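Local coordinates for protein aminopeptidase (Aneurinibacillus sp. AM-1, PDB 5IB9) that probably removes amino acids from the N termini of peptides as a zinc-dependent metalloexopeptidase, and here holds two zinc ions and an inhibitor in its active site, at residues V98-G103 against A118-G123; P236-D241 against P373-D378; D241-A246 against D301-K306. All coordinates share one frame; numbering follows the deposited sequence.

Contact 1 (V98-G103 against A118-G123)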
# COMPACT_ATOMS: atom_id res chain seq x y z
N VAL A 98 28.95 22.59 -2.89
CA VAL A 98 28.41 23.59 -1.97
C VAL A 98 28.01 22.89 -0.70
O VAL A 98 27.16 21.96 -0.74
CB VAL A 98 27.14 24.36 -2.53
CG1 VAL A 98 26.71 25.44 -1.56
CG2 VAL A 98 27.44 24.94 -3.90
N TYR A 99 28.61 23.34 0.39
CA TYR A 99 28.27 22.83 1.73
C TYR A 99 26.96 23.39 2.22
O TYR A 99 26.78 24.62 2.30
CB TYR A 99 29.39 23.15 2.71
CG TYR A 99 29.11 22.83 4.16
CD1 TYR A 99 28.84 21.50 4.56
CD2 TYR A 99 29.07 23.84 5.10
CE1 TYR A 99 28.58 21.19 5.91
CE2 TYR A 99 28.83 23.56 6.45
CZ TYR A 99 28.59 22.22 6.84
OH TYR A 99 28.35 21.96 8.17
N VAL A 100 26.02 22.50 2.56
CA VAL A 100 24.72 22.98 3.04
C VAL A 100 24.36 22.40 4.39
O VAL A 100 23.18 22.15 4.66
CB VAL A 100 23.57 22.73 2.05
CG1 VAL A 100 23.78 23.54 0.75
CG2 VAL A 100 23.43 21.24 1.77
N GLY A 101 25.36 22.17 5.24
CA GLY A 101 25.07 21.82 6.63
C GLY A 101 24.44 20.45 6.70
O GLY A 101 24.93 19.53 6.06
N LEU A 102 23.40 20.29 7.52
CA LEU A 102 22.67 18.99 7.66
C LEU A 102 21.61 18.79 6.56
O LEU A 102 20.99 17.73 6.48
CB LEU A 102 22.01 18.86 9.05
CG LEU A 102 22.71 18.57 10.38
CD1 LEU A 102 24.03 17.76 10.30
CD2 LEU A 102 22.83 19.88 11.23
N GLY A 103 21.40 19.81 5.73
CA GLY A 103 20.47 19.71 4.61
C GLY A 103 18.97 19.85 4.91
O GLY A 103 18.15 19.45 4.08
N ALA A 118 25.54 19.13 -3.79
CA ALA A 118 25.47 19.50 -2.39
C ALA A 118 26.32 18.59 -1.53
O ALA A 118 26.32 17.41 -1.75
CB ALA A 118 24.05 19.44 -1.91
N LEU A 119 27.08 19.16 -0.58
CA LEU A 119 27.79 18.39 0.43
C LEU A 119 27.00 18.53 1.70
O LEU A 119 26.71 19.65 2.15
CB LEU A 119 29.17 19.01 0.67
CG LEU A 119 30.07 18.18 1.62
CD1 LEU A 119 30.60 16.83 1.06
CD2 LEU A 119 31.28 19.06 2.02
N ILE A 120 26.65 17.38 2.30
CA ILE A 120 25.69 17.40 3.37
C ILE A 120 26.20 16.42 4.39
O ILE A 120 26.70 15.32 4.03
CB ILE A 120 24.30 16.85 2.92
CG1 ILE A 120 23.74 17.62 1.72
CG2 ILE A 120 23.34 16.94 4.10
CD1 ILE A 120 22.30 17.17 1.25
N GLN A 121 26.08 16.86 5.64
CA GLN A 121 26.58 16.14 6.79
C GLN A 121 25.44 15.24 7.27
O GLN A 121 24.29 15.70 7.39
CB GLN A 121 26.95 17.11 7.91
CG GLN A 121 27.05 16.46 9.28
CD GLN A 121 27.96 17.22 10.24
OE1 GLN A 121 29.10 16.79 10.52
NE2 GLN A 121 27.46 18.35 10.75
N ARG A 122 25.78 13.98 7.54
CA ARG A 122 24.82 13.02 8.15
C ARG A 122 24.32 13.57 9.47
O ARG A 122 25.11 14.10 10.27
CB ARG A 122 25.52 11.68 8.38
CG ARG A 122 24.62 10.59 9.06
CD ARG A 122 25.28 9.24 8.94
NE ARG A 122 24.61 8.20 9.74
CZ ARG A 122 25.08 6.97 9.89
NH1 ARG A 122 24.41 6.11 10.65
NH2 ARG A 122 26.19 6.57 9.28
N GLY A 123 23.01 13.44 9.70
CA GLY A 123 22.43 13.68 11.00
C GLY A 123 21.05 14.27 10.97
O GLY A 123 20.64 14.88 9.98
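Val98 and Tyr99 pair in parallel with Ala118 and Leu119, joining strands 91-99 and 117-121 in the protease-associated domain, and the contact runs on past the end of the first strand. Leu119 takes part in both bonds of the ladder: its N gives a hydrogen bond to Val98 O (2.8 Å), lying well above that carbonyl plane, while its O receives Val100 N almost head-on (C=O...N angle 167°). Beyond them a type II' turn from Val100 to Gly103 bends the chain, yet Gln121 N still finds Gly101 O at 2.9 Å, which continues the pairing where the first strand has already ended. The turn also brings Gly101 N over the centre of the Tyr99 ring, 3.4 Å above its plane. On the Tyr99 and Leu119 face the two side chains meet only loosely. Packing is closer between Val100 and Ile120, where the CG2 methyl of Val100 comes within 3.6 Å of Ile120 CG1; chi1 of Ile120 (-57°) puts CG1 beside the backbone N and CG2 anti to it, and Ile120 CG2 meets Leu102 O at 3.4 Å. Leu102 and Gln121 run alongside each other in the same direction, CD1 of the leucine lying 3.4 Å from CG of the glutamine and close to its NE2. Helix 171-182 packs on Tyr99 and Leu119, and Lys130 of helix 127-136 bonds the carbonyls of Leu102, Gln121 and Gly123, so one ammonium group meets carbonyls from both segments. Strand 91-99, helix 105-109 and strand 117-121 are a beta-alpha-beta unit, its parallel strands extended by strand 141-145 within the PA domain.

Contact 2 (P236-D241 against P373-D378). With ZN (zinc ion), chain C; ZN (zinc ion), chain B; BES (2-(3-amino-2-hydroxy-4-phenyl-butyrylamino)-4-methyl-pentanoic acid), chain H.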
# COMPACT_ATOMS: atom_id res chain seq x y z
N PRO A 236 24.19 -14.84 4.38
CA PRO A 236 23.45 -16.05 4.48
C PRO A 236 22.24 -15.99 5.46
O PRO A 236 21.29 -16.82 5.36
CB PRO A 236 24.49 -17.15 4.88
CG PRO A 236 25.85 -16.58 4.21
CD PRO A 236 25.68 -15.13 4.60
N GLY A 237 22.30 -15.03 6.39
CA GLY A 237 21.10 -14.76 7.20
C GLY A 237 20.79 -15.83 8.17
O GLY A 237 19.59 -16.06 8.44
N ALA A 238 21.77 -16.54 8.74
CA ALA A 238 21.42 -17.60 9.63
C ALA A 238 20.80 -17.02 10.88
O ALA A 238 19.81 -17.57 11.39
CB ALA A 238 22.65 -18.48 10.05
N ASN A 239 21.42 -15.95 11.40
CA ASN A 239 20.78 -15.37 12.59
C ASN A 239 19.76 -14.31 12.23
O ASN A 239 18.72 -14.21 12.97
CB ASN A 239 21.85 -14.81 13.59
CG ASN A 239 21.21 -14.66 14.95
OD1 ASN A 239 20.50 -15.56 15.41
ND2 ASN A 239 21.46 -13.52 15.57
N ASP A 240 20.05 -13.50 11.20
CA ASP A 240 19.19 -12.40 10.77
C ASP A 240 18.54 -12.86 9.46
O ASP A 240 19.09 -12.53 8.41
CB ASP A 240 19.99 -11.04 10.54
CG ASP A 240 19.14 -9.85 10.34
OD1 ASP A 240 17.80 -10.12 10.55
OD2 ASP A 240 19.41 -8.64 9.89
N ASP A 241 17.38 -13.56 9.38
CA ASP A 241 16.56 -13.88 10.53
C ASP A 241 16.08 -15.29 10.35
O ASP A 241 14.96 -15.62 10.77
CB ASP A 241 15.39 -12.90 10.70
CG ASP A 241 14.70 -13.13 12.04
OD1 ASP A 241 15.24 -13.68 13.03
OD2 ASP A 241 13.44 -12.71 12.10
N PRO A 373 28.64 -11.49 5.30
CA PRO A 373 28.79 -12.87 4.91
C PRO A 373 29.09 -13.89 6.02
O PRO A 373 29.00 -15.09 5.80
CB PRO A 373 29.95 -12.81 3.85
CG PRO A 373 30.04 -11.40 3.48
CD PRO A 373 29.55 -10.54 4.59
N ASN A 374 29.43 -13.40 7.22
CA ASN A 374 29.76 -14.23 8.34
C ASN A 374 28.53 -14.51 9.21
O ASN A 374 28.63 -15.21 10.20
CB ASN A 374 30.83 -13.52 9.18
CG ASN A 374 32.19 -13.47 8.42
OD1 ASN A 374 32.77 -12.43 8.26
ND2 ASN A 374 32.60 -14.62 7.90
N ASP A 375 27.32 -14.07 8.76
CA ASP A 375 26.10 -14.49 9.45
C ASP A 375 25.67 -15.90 9.05
O ASP A 375 24.75 -16.04 8.20
CB ASP A 375 25.00 -13.47 9.14
CG ASP A 375 23.68 -13.80 9.90
OD1 ASP A 375 23.73 -14.66 10.77
OD2 ASP A 375 22.63 -13.15 9.55
N THR A 376 26.34 -16.90 9.59
CA THR A 376 26.29 -18.27 9.07
C THR A 376 25.92 -19.22 10.14
O THR A 376 25.92 -18.83 11.35
CB THR A 376 27.65 -18.65 8.41
OG1 THR A 376 28.66 -18.33 9.39
CG2 THR A 376 27.94 -17.73 7.22
N LEU A 377 25.59 -20.43 9.74
CA LEU A 377 25.17 -21.47 10.67
C LEU A 377 26.13 -21.76 11.82
O LEU A 377 25.69 -22.09 12.95
CB LEU A 377 24.89 -22.77 9.90
CG LEU A 377 24.38 -23.97 10.64
CD1 LEU A 377 22.90 -23.69 11.13
CD2 LEU A 377 24.36 -25.18 9.77
N ASP A 378 27.44 -21.63 11.54
CA ASP A 378 28.43 -21.95 12.62
C ASP A 378 28.46 -20.93 13.78
O ASP A 378 29.12 -21.16 14.80
CB ASP A 378 29.81 -22.22 12.01
CG ASP A 378 30.47 -21.00 11.45
OD1 ASP A 378 29.90 -19.90 11.45
OD2 ASP A 378 31.67 -21.10 10.99
ZN ZN C . 16.19 -9.04 11.09
ZN ZN B . 18.57 -7.28 9.16
N2 BES H . 17.24 -7.43 12.80
C1 BES H . 17.42 -6.11 12.18
C6 BES H . 17.07 -5.05 13.22
C7 BES H . 18.01 -4.85 14.41
C8 BES H . 19.42 -4.92 14.29
C12 BES H . 17.43 -4.55 15.66
C9 BES H . 20.22 -4.69 15.43
C11 BES H . 18.24 -4.32 16.80
C10 BES H . 19.64 -4.40 16.68
C2 BES H . 16.53 -5.99 10.94
O2 BES H . 16.80 -7.23 10.29
C3 BES H . 17.10 -4.86 10.15
O3 BES H . 18.23 -5.00 9.68
N1 BES H . 16.41 -3.77 10.09
C4 BES H . 16.97 -2.61 9.39
C13 BES H . 15.88 -1.56 9.53
C14 BES H . 14.57 -1.93 8.83
C15 BES H . 13.70 -0.68 9.00
C16 BES H . 14.71 -2.36 7.37
C5 BES H . 18.18 -2.00 10.10
O1 BES H . 18.94 -1.22 9.45
O4 BES H . 18.43 -2.23 11.30
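The carboxylate of Asp375 meets the weakly bonded start of helix 238-256 and takes two successive backbone N-H groups. Its OD1 accepts from Asn239 N at 2.7 Å on the syn side, somewhat out of the carboxylate plane, and its OD2 from Asp240 N at 3.1 Å through the syn lone pair. With CG anti to its own backbone N (chi1 -177°), the carboxylate extends to the helix start while the carbonyl of the same residue, centre of an inverse gamma turn, remains beside Ala238. There Ala238 N bonds Asp375 O in a nearly straight line at the hydrogen (175°), though from well above the carbonyl plane. One aspartate therefore receives three consecutive N-H groups. Packing is tight here: Ala238 CB presses to 3.4 Å from Thr376 C, and Pro236 sets CB 3.5 Å from Asp375 O and CD 3.5 Å from Pro373 O, its ring lying alongside Thr376 with Pro236 CG 3.8 Å from Thr376 CG2. Toward solvent the contact thins to the exposed, lightly covered ring of Pro373. Asp240, followed by a cis peptide bond, turns its carboxylate away to bridge the two zinc ions: OD1 lies 2.0 Å from one, and OD2 binds the second, whose other protein ligands are Glu273 and His371. The inhibitor oxygen O2 also binds both metals. By fixing the backbone of this bridging residue, Asp375 acts indirectly, from the second shell. Helix 15-25 packs on Ala238 and Leu377 through Ile22, and Arg30 holds the carbonyls of Pro236 and Gly237. The contact thus joins the start of helix 238-256 to the loop between strand 358-364 and helix 382-400.

Contact 3 (D241-A246 against D301-K306). With ZN (zinc ion), chain C; BES (2-(3-amino-2-hydroxy-4-phenyl-butyrylamino)-4-methyl-pentanoic acid), chain H.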
# COMPACT_ATOMS: atom_id res chain seq x y z
N ASP A 241 17.38 -13.56 9.38
CA ASP A 241 16.56 -13.88 10.53
C ASP A 241 16.08 -15.29 10.35
O ASP A 241 14.96 -15.62 10.77
CB ASP A 241 15.39 -12.90 10.70
CG ASP A 241 14.70 -13.13 12.04
OD1 ASP A 241 15.24 -13.68 13.03
OD2 ASP A 241 13.44 -12.71 12.10
N ALA A 242 16.95 -16.21 9.84
CA ALA A 242 16.53 -17.62 9.95
C ALA A 242 16.28 -18.12 11.34
O ALA A 242 15.39 -18.98 11.54
CB ALA A 242 17.49 -18.59 9.17
N SER A 243 17.00 -17.59 12.32
CA SER A 243 16.78 -17.93 13.68
C SER A 243 15.33 -17.69 14.08
O SER A 243 14.70 -18.57 14.66
CB SER A 243 17.75 -17.14 14.60
OG SER A 243 17.44 -15.76 14.62
N GLY A 244 14.83 -16.50 13.80
CA GLY A 244 13.45 -16.20 14.17
C GLY A 244 12.44 -17.06 13.41
O GLY A 244 11.45 -17.40 13.96
N VAL A 245 12.72 -17.33 12.15
CA VAL A 245 11.83 -18.22 11.36
C VAL A 245 11.81 -19.60 12.03
O VAL A 245 10.72 -20.19 12.18
CB VAL A 245 12.35 -18.34 9.96
CG1 VAL A 245 11.53 -19.49 9.26
CG2 VAL A 245 12.16 -17.00 9.19
N ALA A 246 13.00 -20.06 12.44
CA ALA A 246 13.05 -21.36 13.05
C ALA A 246 12.28 -21.48 14.37
O ALA A 246 11.58 -22.47 14.66
CB ALA A 246 14.54 -21.75 13.35
N ASP A 301 13.51 -11.74 16.04
CA ASP A 301 14.56 -11.33 15.01
C ASP A 301 15.90 -11.35 15.75
O ASP A 301 16.08 -10.57 16.69
CB ASP A 301 14.20 -9.94 14.59
CG ASP A 301 14.89 -9.49 13.24
OD1 ASP A 301 15.77 -10.22 12.78
OD2 ASP A 301 14.48 -8.53 12.56
N MET A 302 16.78 -12.19 15.24
CA MET A 302 18.11 -12.45 15.79
C MET A 302 18.08 -13.04 17.17
O MET A 302 18.33 -12.37 18.13
CB MET A 302 18.93 -11.17 15.70
CG MET A 302 19.16 -10.86 14.31
SD MET A 302 19.96 -9.26 13.92
CE MET A 302 21.46 -9.38 14.86
N VAL A 303 17.76 -14.33 17.22
CA VAL A 303 17.49 -14.99 18.48
C VAL A 303 18.27 -16.31 18.66
O VAL A 303 17.91 -17.16 19.46
CB VAL A 303 15.98 -15.32 18.67
CG1 VAL A 303 15.20 -13.98 18.86
CG2 VAL A 303 15.38 -16.11 17.42
N GLY A 304 19.35 -16.43 17.87
CA GLY A 304 20.20 -17.66 18.00
C GLY A 304 21.69 -17.50 17.99
O GLY A 304 22.32 -18.55 17.95
N SER A 305 22.26 -16.29 18.05
CA SER A 305 23.77 -16.15 17.89
C SER A 305 24.55 -16.38 19.19
O SER A 305 24.35 -15.63 20.17
CB SER A 305 24.10 -14.74 17.38
OG SER A 305 25.57 -14.68 17.19
N LYS A 306 25.58 -17.27 19.08
CA LYS A 306 26.50 -17.54 20.22
C LYS A 306 27.27 -16.23 20.53
O LYS A 306 27.79 -16.03 21.65
CB LYS A 306 27.45 -18.68 19.82
CG LYS A 306 28.52 -18.28 18.88
CD LYS A 306 29.37 -19.56 18.45
CE LYS A 306 30.76 -19.05 17.86
NZ LYS A 306 31.55 -18.07 18.79
ZN ZN C . 16.19 -9.04 11.09
N2 BES H . 17.24 -7.43 12.80
C1 BES H . 17.42 -6.11 12.18
C6 BES H . 17.07 -5.05 13.22
C7 BES H . 18.01 -4.85 14.41
C8 BES H . 19.42 -4.92 14.29
C12 BES H . 17.43 -4.55 15.66
C9 BES H . 20.22 -4.69 15.43
C11 BES H . 18.24 -4.32 16.80
C10 BES H . 19.64 -4.40 16.68
C2 BES H . 16.53 -5.99 10.94
O2 BES H . 16.80 -7.23 10.29
C3 BES H . 17.10 -4.86 10.15
O3 BES H . 18.23 -5.00 9.68
N1 BES H . 16.41 -3.77 10.09
C4 BES H . 16.97 -2.61 9.39
C13 BES H . 15.88 -1.56 9.53
C14 BES H . 14.57 -1.93 8.83
C15 BES H . 13.70 -0.68 9.00
C16 BES H . 14.71 -2.36 7.37
C5 BES H . 18.18 -2.00 10.10
O1 BES H . 18.94 -1.22 9.45
O4 BES H . 18.43 -2.23 11.30
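Asp241 OD1 is gripped from opposite faces of its carboxylate by two backbone N-H groups, Met302 N at 3.1 Å across the contact and Gly244 N at 3.0 Å within the helix. The second bond, bent to 135° at the hydrogen, makes an Asx motif near the start of the regular part of helix 238-256. His228 N holds OD2 of the same carboxylate. Ser243 adds the other link: its OG, set between the backbone N and the carbonyl carbon (chi1 69°), accepts a straight bond from Val303 N at 3.0 Å and is also bonded to Asn239 O. Val303 CG2 packs beside this hydroxyl, 3.5 Å from OG. The side chains of Asp241 and Asp301 cross with their carboxylate planes 29° apart, Asp241 CG being 3.2 Å from Asp301 OD1. Asp301 spends both oxygens on one zinc ion, OD1 at 2.1 Å and OD2 at 2.3 Å, and Ser346 also bonds OD2. Met302 turns its SD toward the inhibitor nitrogen N2. His228 and Asp240 complete the protein ligands of this zinc, one half of the co-catalytic dizinc centre characteristic of M28 aminopeptidases.

Overall arrangement
From the N terminus, contact 1 comes first and closes a short loop through helix 105-109 inside the PA domain. The chain then passes through the long strand 187-210 into the M28 peptidase domain, where residues 236-241 open contact 2, a loop that shuts only at 373-378. Contact 3 is nested within it, spanning 241-246 to 301-306. These two share Asp241 and helix 238-256, their centres about 9 Å apart, and Asn239 OD1 probably bonds Gly304 N between them. Together they tie the helix start to two loops around the dizinc site. Contact 1 stands apart, its nearest atoms about 16 Å from either.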